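Local coordinates for protein R.Pab1 family restriction endonuclease (Campylobacter coli, PDB 7CFA) that acts as a restriction DNA glycosylase, probably removing a base from its recognition sequence in DNA so that the strand can then be broken, at residues 83-87 with 235-239; 116-122 with 134-140; 150-156 with 169-175. The protein carries 2 engineered substitutions. All coordinates share one frame; numbering follows the deposited sequence.

Contact 1: residues 83-87 with 235-239; sequences IFQFF and FILNS
Ile-236 reaches from the last turn of helix 223-237 into the side of helix 79-88, where Phe-84 and Phe-87 receive it. Its CB points toward the other helix, and each branch has a different neighbour. CG2 stands anti to the backbone N and meets the Phe-87 ring, 3.5 Å from Phe-87 CD2. CG1 lies beside the backbone N (chi1 -65°) and comes to the edge of the Phe-84 ring, 4.0 Å from Phe-84 CD1. The chain then stays extended (chi2 177°). This carries CD1 to Phe-84 N at 4.0 Å and to Ile-83 CG2 at 4.1 Å. The Ile-236 carbonyl adds to the contact: its O is 3.2 Å from Phe-87 CE2 and also accepts a backbone hydrogen bond from Ser-239 N.

Ser-239 meets the same edge of Phe-84, one ring atom further out. Its OG donates to Phe-235 O (2.6 Å) and sits over the centre of the Phe-235 ring. The same OG lies in the plane of the Phe-84 ring, 3.7 Å from Phe-84 CE1. Leu-97 of helix 94-106 touches Phe-87, Ile-236 and Leu-237. Leu-212 and Leu-215 of helix 208-219 pack on Ile-83. No hydrogen bond links the two segments. Such apolar contact, with one isoleucine set between two phenylalanines a helical turn apart, is typical of helix-helix packing, here within the helical part of the fold.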
loop_
_atom_site.group_PDB
_atom_site.type_symbol
_atom_site.label_atom_id
_atom_site.label_comp_id
_atom_site.label_asym_id
_atom_site.label_seq_id
_atom_site.Cartn_x
_atom_site.Cartn_y
_atom_site.Cartn_z
ATOM N N ILE A 83 21.868 19.536 -1.911
ATOM C CA ILE A 83 23.246 19.289 -2.318
ATOM C C ILE A 83 23.770 20.428 -3.181
ATOM O O ILE A 83 24.947 20.796 -3.086
ATOM C CB ILE A 83 23.339 17.928 -3.033
ATOM C CG1 ILE A 83 22.997 16.803 -2.052
ATOM C CG2 ILE A 83 24.722 17.717 -3.636
ATOM C CD1 ILE A 83 23.017 15.422 -2.663
ATOM N N PHE A 84 22.911 21.020 -4.014
ATOM C CA PHE A 84 23.339 22.130 -4.859
ATOM C C PHE A 84 23.759 23.332 -4.022
ATOM O O PHE A 84 24.787 23.963 -4.294
ATOM C CB PHE A 84 22.218 22.513 -5.825
ATOM C CG PHE A 84 22.509 23.747 -6.634
ATOM C CD1 PHE A 84 23.266 23.670 -7.790
ATOM C CD2 PHE A 84 22.020 24.983 -6.239
ATOM C CE1 PHE A 84 23.534 24.804 -8.537
ATOM C CE2 PHE A 84 22.287 26.119 -6.981
ATOM C CZ PHE A 84 23.044 26.030 -8.131
ATOM N N GLN A 85 22.967 23.671 -3.001
ATOM C CA GLN A 85 23.267 24.853 -2.198
ATOM C C GLN A 85 24.539 24.665 -1.381
ATOM O O GLN A 85 25.331 25.603 -1.232
ATOM C CB GLN A 85 22.086 25.187 -1.285
ATOM C CG GLN A 85 20.825 25.607 -2.025
ATOM C CD GLN A 85 19.728 26.078 -1.088
ATOM O OE1 GLN A 85 19.974 26.854 -0.163
ATOM N NE2 GLN A 85 18.508 25.608 -1.322
ATOM N N PHE A 86 24.756 23.463 -0.841
ATOM C CA PHE A 86 25.971 23.223 -0.069
ATOM C C PHE A 86 27.197 23.122 -0.967
ATOM O O PHE A 86 28.311 23.419 -0.523
ATOM C CB PHE A 86 25.816 21.969 0.785
ATOM C CG PHE A 86 25.110 22.218 2.082
ATOM C CD1 PHE A 86 25.832 22.484 3.235
ATOM C CD2 PHE A 86 23.727 22.213 2.145
ATOM C CE1 PHE A 86 25.187 22.725 4.432
ATOM C CE2 PHE A 86 23.074 22.453 3.339
ATOM C CZ PHE A 86 23.807 22.710 4.485
ATOM N N PHE A 87 27.016 22.706 -2.221
ATOM C CA PHE A 87 28.104 22.805 -3.184
ATOM C C PHE A 87 28.315 24.245 -3.634
ATOM O O PHE A 87 29.453 24.646 -3.903
ATOM C CB PHE A 87 27.832 21.911 -4.394
ATOM C CG PHE A 87 28.953 21.891 -5.391
ATOM C CD1 PHE A 87 30.051 21.070 -5.198
ATOM C CD2 PHE A 87 28.915 22.699 -6.517
ATOM C CE1 PHE A 87 31.089 21.050 -6.109
ATOM C CE2 PHE A 87 29.949 22.685 -7.433
ATOM C CZ PHE A 87 31.037 21.859 -7.230
ATOM N N PHE A 235 25.247 18.555 -13.612
ATOM C CA PHE A 235 24.749 19.926 -13.578
ATOM C C PHE A 235 25.323 20.694 -12.396
ATOM O O PHE A 235 25.664 21.875 -12.522
ATOM C CB PHE A 235 23.221 19.926 -13.530
ATOM C CG PHE A 235 22.619 21.274 -13.243
ATOM C CD1 PHE A 235 22.459 22.207 -14.254
ATOM C CD2 PHE A 235 22.204 21.605 -11.962
ATOM C CE1 PHE A 235 21.904 23.446 -13.994
ATOM C CE2 PHE A 235 21.649 22.843 -11.695
ATOM C CZ PHE A 235 21.498 23.765 -12.713
ATOM N N ILE A 236 25.435 20.041 -11.238
ATOM C CA ILE A 236 25.971 20.713 -10.059
ATOM C C ILE A 236 27.463 20.974 -10.222
ATOM O O ILE A 236 27.954 22.063 -9.901
ATOM C CB ILE A 236 25.668 19.886 -8.795
ATOM C CG1 ILE A 236 24.157 19.814 -8.561
ATOM C CG2 ILE A 236 26.368 20.480 -7.582
ATOM C CD1 ILE A 236 23.755 18.962 -7.373
ATOM N N LEU A 237 28.205 19.989 -10.737
ATOM C CA LEU A 237 29.644 20.161 -10.919
ATOM C C LEU A 237 29.954 21.307 -11.875
ATOM O O LEU A 237 30.937 22.033 -11.688
ATOM C CB LEU A 237 30.269 18.859 -11.424
ATOM C CG LEU A 237 30.457 17.747 -10.390
ATOM C CD1 LEU A 237 30.954 16.471 -11.051
ATOM C CD2 LEU A 237 31.417 18.196 -9.300
ATOM N N ASN A 238 29.122 21.492 -12.902
ATOM C CA ASN A 238 29.322 22.544 -13.892
ATOM C C ASN A 238 28.643 23.855 -13.506
ATOM O O ASN A 238 28.280 24.644 -14.388
ATOM C CB ASN A 238 28.835 22.075 -15.264
ATOM C CG ASN A 238 29.618 20.886 -15.781
ATOM O OD1 ASN A 238 30.813 20.752 -15.514
ATOM N ND2 ASN A 238 28.948 20.012 -16.523
ATOM N N SER A 239 28.468 24.109 -12.213
ATOM C CA SER A 239 27.832 25.339 -11.755
ATOM C C SER A 239 28.841 26.250 -11.067
ATOM O O SER A 239 30.034 25.952 -11.027
ATOM C CB SER A 239 26.674 25.021 -10.808
ATOM O OG SER A 239 25.683 24.246 -11.459
#

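Contact 2: residues 116-122 with 134-140; sequences KINRTNF and ESYVSYP
An antiparallel beta hairpin, formed by strands 118-127 and 130-145, contains this contact. Asn-118 and Ser-138 form a hydrogen-bonded pair, with Asn-118 N to Ser-138 O at 3.0 Å and Ser-138 N to Asn-118 O at 2.8 Å. Arg-119 and Val-137 follow as a non-hydrogen-bonded pair. Their side chains run side by side, and Arg-119 NH1 is 3.9 Å from Val-137 CG2.

At Thr-120 the pairing is half backbone, half side chain. Thr-120 N donates to Tyr-136 O, while Tyr-136 N turns to Thr-120 OG1 (2.9 Å) through a rather bent bond of 144° at the hydrogen. A chi1 of 70° sets OG1 between the backbone N and the carbonyl carbon, where it faces Tyr-136 N. Ser-135 OG donates to Thr-120 O (2.8 Å) from above the carbonyl plane. At the other end, Ile-117 covers one face of the Tyr-139 ring with CG2, and its CD1 is 3.6 Å from Tyr-139 CD2.

Strand 118-127 is outermost in the sheet of this chain. Strand 130-145 pairs with strand 152-159 further along, beyond this contact, though Ile-157 touches Pro-140. Along 134-140 it pairs with an antiparallel strand of the second subunit, so the sheet runs on across the interface. There Ser-138 OG hydrogen-bonds Ser-138 OG of that subunit.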
loop_
_atom_site.group_PDB
_atom_site.type_symbol
_atom_site.label_atom_id
_atom_site.label_comp_id
_atom_site.label_asym_id
_atom_site.label_seq_id
_atom_site.Cartn_x
_atom_site.Cartn_y
_atom_site.Cartn_z
ATOM N N LYS A 116 13.424 -8.820 -4.820
ATOM C CA LYS A 116 12.387 -9.671 -5.380
ATOM C C LYS A 116 11.183 -9.713 -4.453
ATOM O O LYS A 116 11.327 -9.846 -3.234
ATOM C CB LYS A 116 12.906 -11.096 -5.613
ATOM C CG LYS A 116 14.126 -11.179 -6.523
ATOM C CD LYS A 116 13.803 -10.728 -7.944
ATOM C CE LYS A 116 15.049 -10.733 -8.816
ATOM N NZ LYS A 116 14.830 -10.057 -10.125
ATOM N N ILE A 117 10.000 -9.586 -5.041
ATOM C CA ILE A 117 8.750 -9.849 -4.343
ATOM C C ILE A 117 8.418 -11.323 -4.522
ATOM O O ILE A 117 8.397 -11.832 -5.649
ATOM C CB ILE A 117 7.623 -8.947 -4.874
ATOM C CG1 ILE A 117 7.939 -7.480 -4.570
ATOM C CG2 ILE A 117 6.283 -9.348 -4.273
ATOM C CD1 ILE A 117 6.895 -6.505 -5.069
ATOM N N ASN A 118 8.177 -12.014 -3.412
ATOM C CA ASN A 118 8.006 -13.459 -3.401
ATOM C C ASN A 118 6.547 -13.828 -3.183
ATOM O O ASN A 118 5.843 -13.186 -2.397
ATOM C CB ASN A 118 8.854 -14.106 -2.302
ATOM C CG ASN A 118 10.338 -14.013 -2.576
ATOM O OD1 ASN A 118 10.780 -14.143 -3.715
ATOM N ND2 ASN A 118 11.119 -13.795 -1.526
ATOM N N ARG A 119 6.104 -14.872 -3.876
ATOM C CA ARG A 119 4.830 -15.523 -3.603
ATOM C C ARG A 119 5.130 -16.938 -3.135
ATOM O O ARG A 119 5.854 -17.675 -3.811
ATOM C CB ARG A 119 3.931 -15.533 -4.840
ATOM C CG ARG A 119 3.515 -14.151 -5.308
ATOM C CD ARG A 119 2.649 -14.230 -6.556
ATOM N NE ARG A 119 2.277 -12.908 -7.049
ATOM C CZ ARG A 119 1.137 -12.291 -6.752
ATOM N NH1 ARG A 119 0.249 -12.877 -5.962
ATOM N NH2 ARG A 119 0.883 -11.086 -7.248
ATOM N N THR A 120 4.590 -17.310 -1.980
ATOM C CA THR A 120 4.904 -18.615 -1.428
ATOM C C THR A 120 3.958 -19.677 -1.980
ATOM O O THR A 120 2.933 -19.384 -2.602
ATOM C CB THR A 120 4.825 -18.601 0.098
ATOM O OG1 THR A 120 3.457 -18.461 0.505
ATOM C CG2 THR A 120 5.640 -17.453 0.667
ATOM N N ASN A 121 4.324 -20.931 -1.740
ATOM C CA ASN A 121 3.456 -22.055 -2.036
ATOM C C ASN A 121 2.167 -21.962 -1.223
ATOM O O ASN A 121 2.070 -21.219 -0.242
ATOM C CB ASN A 121 4.167 -23.368 -1.717
ATOM C CG ASN A 121 4.586 -23.456 -0.258
ATOM O OD1 ASN A 121 5.655 -22.975 0.124
ATOM N ND2 ASN A 121 3.739 -24.061 0.567
ATOM N N PHE A 122 1.176 -22.742 -1.640
ATOM C CA PHE A 122 -0.089 -22.816 -0.928
ATOM C C PHE A 122 -0.003 -23.800 0.231
ATOM O O PHE A 122 0.769 -24.763 0.206
ATOM C CB PHE A 122 -1.218 -23.251 -1.863
ATOM C CG PHE A 122 -1.741 -22.157 -2.744
ATOM C CD1 PHE A 122 -2.339 -21.034 -2.197
ATOM C CD2 PHE A 122 -1.663 -22.264 -4.123
ATOM C CE1 PHE A 122 -2.830 -20.029 -3.007
ATOM C CE2 PHE A 122 -2.154 -21.263 -4.940
ATOM C CZ PHE A 122 -2.738 -20.143 -4.379
ATOM N N GLU A 134 -4.081 -21.019 1.520
ATOM C CA GLU A 134 -3.364 -19.867 2.040
ATOM C C GLU A 134 -2.011 -19.730 1.362
ATOM O O GLU A 134 -1.299 -20.719 1.162
ATOM C CB GLU A 134 -3.170 -19.970 3.555
ATOM C CG GLU A 134 -2.494 -18.747 4.152
ATOM C CD GLU A 134 -2.338 -18.833 5.654
ATOM O OE1 GLU A 134 -1.809 -19.856 6.138
ATOM O OE2 GLU A 134 -2.760 -17.880 6.346
ATOM N N SER A 135 -1.665 -18.495 1.013
ATOM C CA SER A 135 -0.372 -18.164 0.442
ATOM C C SER A 135 0.061 -16.818 1.006
ATOM O O SER A 135 -0.727 -16.097 1.623
ATOM C CB SER A 135 -0.426 -18.130 -1.092
ATOM O OG SER A 135 0.833 -17.795 -1.648
ATOM N N TYR A 136 1.330 -16.485 0.800
ATOM C CA TYR A 136 1.888 -15.229 1.279
ATOM C C TYR A 136 2.556 -14.488 0.133
ATOM O O TYR A 136 3.194 -15.101 -0.729
ATOM C CB TYR A 136 2.907 -15.455 2.404
ATOM C CG TYR A 136 2.298 -15.905 3.708
ATOM C CD1 TYR A 136 2.056 -17.250 3.954
ATOM C CD2 TYR A 136 1.968 -14.987 4.695
ATOM C CE1 TYR A 136 1.499 -17.666 5.147
ATOM C CE2 TYR A 136 1.411 -15.392 5.891
ATOM C CZ TYR A 136 1.178 -16.733 6.111
ATOM O OH TYR A 136 0.624 -17.144 7.301
ATOM N N VAL A 137 2.404 -13.168 0.131
ATOM C CA VAL A 137 3.143 -12.282 -0.758
ATOM C C VAL A 137 4.117 -11.513 0.121
ATOM O O VAL A 137 3.703 -10.763 1.015
ATOM C CB VAL A 137 2.217 -11.337 -1.533
ATOM C CG1 VAL A 137 3.020 -10.515 -2.530
ATOM C CG2 VAL A 137 1.131 -12.126 -2.239
ATOM N N SER A 138 5.411 -11.709 -0.110
ATOM C CA SER A 138 6.449 -11.143 0.741
ATOM C C SER A 138 7.132 -9.984 0.030
ATOM O O SER A 138 7.637 -10.142 -1.087
ATOM C CB SER A 138 7.474 -12.207 1.131
ATOM O OG SER A 138 6.861 -13.242 1.879
ATOM N N TYR A 139 7.142 -8.824 0.680
ATOM C CA TYR A 139 7.748 -7.621 0.143
ATOM C C TYR A 139 9.015 -7.297 0.909
ATOM O O TYR A 139 8.977 -7.186 2.143
ATOM C CB TYR A 139 6.778 -6.440 0.226
ATOM C CG TYR A 139 5.505 -6.638 -0.561
ATOM C CD1 TYR A 139 4.423 -7.319 -0.013
ATOM C CD2 TYR A 139 5.381 -6.140 -1.849
ATOM C CE1 TYR A 139 3.256 -7.499 -0.731
ATOM C CE2 TYR A 139 4.220 -6.316 -2.573
ATOM C CZ TYR A 139 3.161 -6.996 -2.010
ATOM O OH TYR A 139 2.003 -7.173 -2.728
ATOM N N PRO A 140 10.146 -7.150 0.229
ATOM C CA PRO A 140 11.379 -6.790 0.925
ATOM C C PRO A 140 11.435 -5.302 1.218
ATOM O O PRO A 140 10.823 -4.478 0.534
ATOM C CB PRO A 140 12.471 -7.194 -0.072
ATOM C CG PRO A 140 11.827 -6.987 -1.400
ATOM C CD PRO A 140 10.362 -7.337 -1.217
#

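Contact 3: residues 150-156 with 169-175; sequences EFLSEII and MLYFCFP
Phe-151 and Phe-172 lie almost in parallel planes, 12° apart, yet they do not stack. They meet rim to rim across a beta hairpin of strands 152-159 and 166-175, with Phe-151 CD2 3.4 Å from Phe-172 CZ. Phe-174 completes the aromatic cluster. Its CB is 3.5 Å from Phe-151 CD2, its ring is turned 46° from that of Phe-151, and its CD2 covers one face of Phe-172 near the rim. The Phe-174 ring is placed there by a chi1 of 51°, which puts CG between the backbone N and the carbonyl carbon. Helix 208-219 packs on this side of the sheet: Ile-210 touches Phe-151 and Met-214 touches Phe-172.

The strands are joined by three antiparallel hydrogen-bonded pairs: Leu-152 with Cys-173, Glu-154 with Tyr-171, and Ile-156 with Met-169. Each pair makes two N-H to O bonds. On the sheet face of these three pairs, Ile-156 CG1 is 3.8 Å from Tyr-171 CE1. The Met-169 chain bends twice and brings CE within 3.4 Å of Ile-156 O. Glu-154 extends beyond CG, and its OE2 makes a salt bridge with Lys-24 NZ. The same Glu-154 OE2 lies 3.5 Å from Cys-173 SG.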
loop_
_atom_site.group_PDB
_atom_site.type_symbol
_atom_site.label_atom_id
_atom_site.label_comp_id
_atom_site.label_asym_id
_atom_site.label_seq_id
_atom_site.Cartn_x
_atom_site.Cartn_y
_atom_site.Cartn_z
ATOM N N GLU A 150 21.109 8.645 14.359
ATOM C CA GLU A 150 19.759 9.190 14.427
ATOM C C GLU A 150 19.038 9.102 13.086
ATOM O O GLU A 150 17.806 9.013 13.056
ATOM C CB GLU A 150 19.808 10.643 14.903
ATOM C CG GLU A 150 20.536 10.844 16.225
ATOM C CD GLU A 150 19.722 10.393 17.426
ATOM O OE1 GLU A 150 18.539 10.779 17.526
ATOM O OE2 GLU A 150 20.268 9.652 18.271
ATOM N N PHE A 151 19.776 9.116 11.981
ATOM C CA PHE A 151 19.194 9.157 10.647
ATOM C C PHE A 151 19.236 7.783 9.992
ATOM O O PHE A 151 20.206 7.036 10.147
ATOM C CB PHE A 151 19.929 10.169 9.763
ATOM C CG PHE A 151 19.767 11.594 10.207
ATOM C CD1 PHE A 151 20.661 12.166 11.096
ATOM C CD2 PHE A 151 18.716 12.360 9.736
ATOM C CE1 PHE A 151 20.509 13.478 11.503
ATOM C CE2 PHE A 151 18.558 13.670 10.139
ATOM C CZ PHE A 151 19.455 14.232 11.024
ATOM N N LEU A 152 18.175 7.458 9.258
ATOM C CA LEU A 152 18.130 6.242 8.461
ATOM C C LEU A 152 17.232 6.487 7.261
ATOM O O LEU A 152 16.396 7.394 7.258
ATOM C CB LEU A 152 17.630 5.035 9.272
ATOM C CG LEU A 152 16.167 4.981 9.730
ATOM C CD1 LEU A 152 15.254 4.335 8.687
ATOM C CD2 LEU A 152 16.053 4.248 11.056
ATOM N N SER A 153 17.415 5.662 6.236
ATOM C CA SER A 153 16.525 5.647 5.088
ATOM C C SER A 153 16.058 4.220 4.852
ATOM O O SER A 153 16.825 3.269 5.029
ATOM C CB SER A 153 17.204 6.199 3.827
ATOM O OG SER A 153 18.291 5.384 3.434
ATOM N N GLU A 154 14.793 4.074 4.474
ATOM C CA GLU A 154 14.215 2.771 4.192
ATOM C C GLU A 154 13.605 2.769 2.799
ATOM O O GLU A 154 12.930 3.724 2.401
ATOM C CB GLU A 154 13.166 2.383 5.238
ATOM C CG GLU A 154 12.142 3.456 5.551
ATOM C CD GLU A 154 11.226 3.055 6.692
ATOM O OE1 GLU A 154 11.405 1.944 7.233
ATOM O OE2 GLU A 154 10.328 3.848 7.048
ATOM N N ILE A 155 13.859 1.694 2.060
ATOM C CA ILE A 155 13.376 1.534 0.696
ATOM C C ILE A 155 12.316 0.444 0.696
ATOM O O ILE A 155 12.609 -0.720 1.000
ATOM C CB ILE A 155 14.519 1.199 -0.273
ATOM C CG1 ILE A 155 15.566 2.316 -0.250
ATOM C CG2 ILE A 155 13.980 0.990 -1.680
ATOM C CD1 ILE A 155 16.795 2.022 -1.070
ATOM N N ILE A 156 11.085 0.820 0.367
ATOM C CA ILE A 156 9.979 -0.124 0.268
ATOM C C ILE A 156 9.872 -0.594 -1.175
ATOM O O ILE A 156 9.846 0.222 -2.104
ATOM C CB ILE A 156 8.664 0.519 0.740
ATOM C CG1 ILE A 156 8.811 1.053 2.167
ATOM C CG2 ILE A 156 7.523 -0.482 0.657
ATOM C CD1 ILE A 156 9.201 -0.002 3.177
ATOM N N MET A 169 10.562 2.766 -3.203
ATOM C CA MET A 169 10.204 4.066 -2.652
ATOM C C MET A 169 11.102 4.336 -1.455
ATOM O O MET A 169 11.103 3.564 -0.490
ATOM C CB MET A 169 8.731 4.112 -2.242
ATOM C CG MET A 169 7.760 4.345 -3.389
ATOM S SD MET A 169 7.699 2.987 -4.574
ATOM C CE MET A 169 7.099 1.658 -3.534
ATOM N N LEU A 170 11.864 5.423 -1.518
ATOM C CA LEU A 170 12.813 5.759 -0.467
ATOM C C LEU A 170 12.160 6.705 0.531
ATOM O O LEU A 170 11.529 7.692 0.141
ATOM C CB LEU A 170 14.073 6.391 -1.061
ATOM C CG LEU A 170 15.286 6.597 -0.146
ATOM C CD1 LEU A 170 16.573 6.443 -0.939
ATOM C CD2 LEU A 170 15.247 7.961 0.527
ATOM N N TYR A 171 12.316 6.399 1.816
ATOM C CA TYR A 171 11.808 7.230 2.896
ATOM C C TYR A 171 12.971 7.653 3.779
ATOM O O TYR A 171 13.814 6.825 4.139
ATOM C CB TYR A 171 10.751 6.488 3.717
ATOM C CG TYR A 171 9.493 6.176 2.940
ATOM C CD1 TYR A 171 9.398 5.024 2.168
ATOM C CD2 TYR A 171 8.403 7.037 2.969
ATOM C CE1 TYR A 171 8.252 4.736 1.452
ATOM C CE2 TYR A 171 7.250 6.757 2.256
ATOM C CZ TYR A 171 7.181 5.605 1.499
ATOM O OH TYR A 171 6.039 5.321 0.787
ATOM N N PHE A 172 13.019 8.937 4.114
ATOM C CA PHE A 172 14.062 9.500 4.961
ATOM C C PHE A 172 13.488 9.695 6.359
ATOM O O PHE A 172 12.472 10.379 6.526
ATOM C CB PHE A 172 14.565 10.819 4.374
ATOM C CG PHE A 172 15.705 11.433 5.131
ATOM C CD1 PHE A 172 16.745 10.650 5.607
ATOM C CD2 PHE A 172 15.748 12.800 5.346
ATOM C CE1 PHE A 172 17.800 11.221 6.295
ATOM C CE2 PHE A 172 16.798 13.376 6.030
ATOM C CZ PHE A 172 17.825 12.586 6.505
ATOM N N CYS A 173 14.126 9.088 7.358
ATOM C CA CYS A 173 13.576 9.033 8.704
ATOM C C CYS A 173 14.579 9.538 9.733
ATOM O O CYS A 173 15.791 9.337 9.600
ATOM C CB CYS A 173 13.146 7.606 9.065
ATOM S SG CYS A 173 11.992 6.862 7.887
ATOM N N PHE A 174 14.053 10.181 10.770
ATOM C CA PHE A 174 14.847 10.722 11.866
ATOM C C PHE A 174 13.899 11.104 13.003
ATOM O O PHE A 174 12.719 11.379 12.760
ATOM C CB PHE A 174 15.671 11.939 11.416
ATOM C CG PHE A 174 14.866 12.987 10.710
ATOM C CD1 PHE A 174 14.231 13.992 11.424
ATOM C CD2 PHE A 174 14.747 12.972 9.331
ATOM C CE1 PHE A 174 13.489 14.957 10.772
ATOM C CE2 PHE A 174 14.006 13.934 8.676
ATOM C CZ PHE A 174 13.377 14.928 9.397
ATOM N N PRO A 175 14.395 11.131 14.242
ATOM C CA PRO A 175 13.519 11.430 15.382
ATOM C C PRO A 175 12.951 12.840 15.319
ATOM O O PRO A 175 13.580 13.770 14.809
ATOM C CB PRO A 175 14.445 11.261 16.593
ATOM C CG PRO A 175 15.556 10.393 16.111
ATOM C CD PRO A 175 15.752 10.756 14.675
#

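Contacts 2 and 3 belong to one antiparallel sheet. The two hairpins follow in series along the chain, and their strands 130-145 and 152-159 are neighbours in the sheet. Their centres are about 24 Å apart, but their nearest atoms are only about 4 Å apart. Contact 3 is near the middle of the chain, whereas contact 2 is far out and borders the second subunit. Contact 1 joins helices on the opposite side of the chain's centre from contact 2, with about 43 Å between their centres. Its centre is about 24 Å from that of contact 3. Helix 208-219 bridges this gap, touching Ile-83 of contact 1 and Phe-151 and Phe-172 of contact 3.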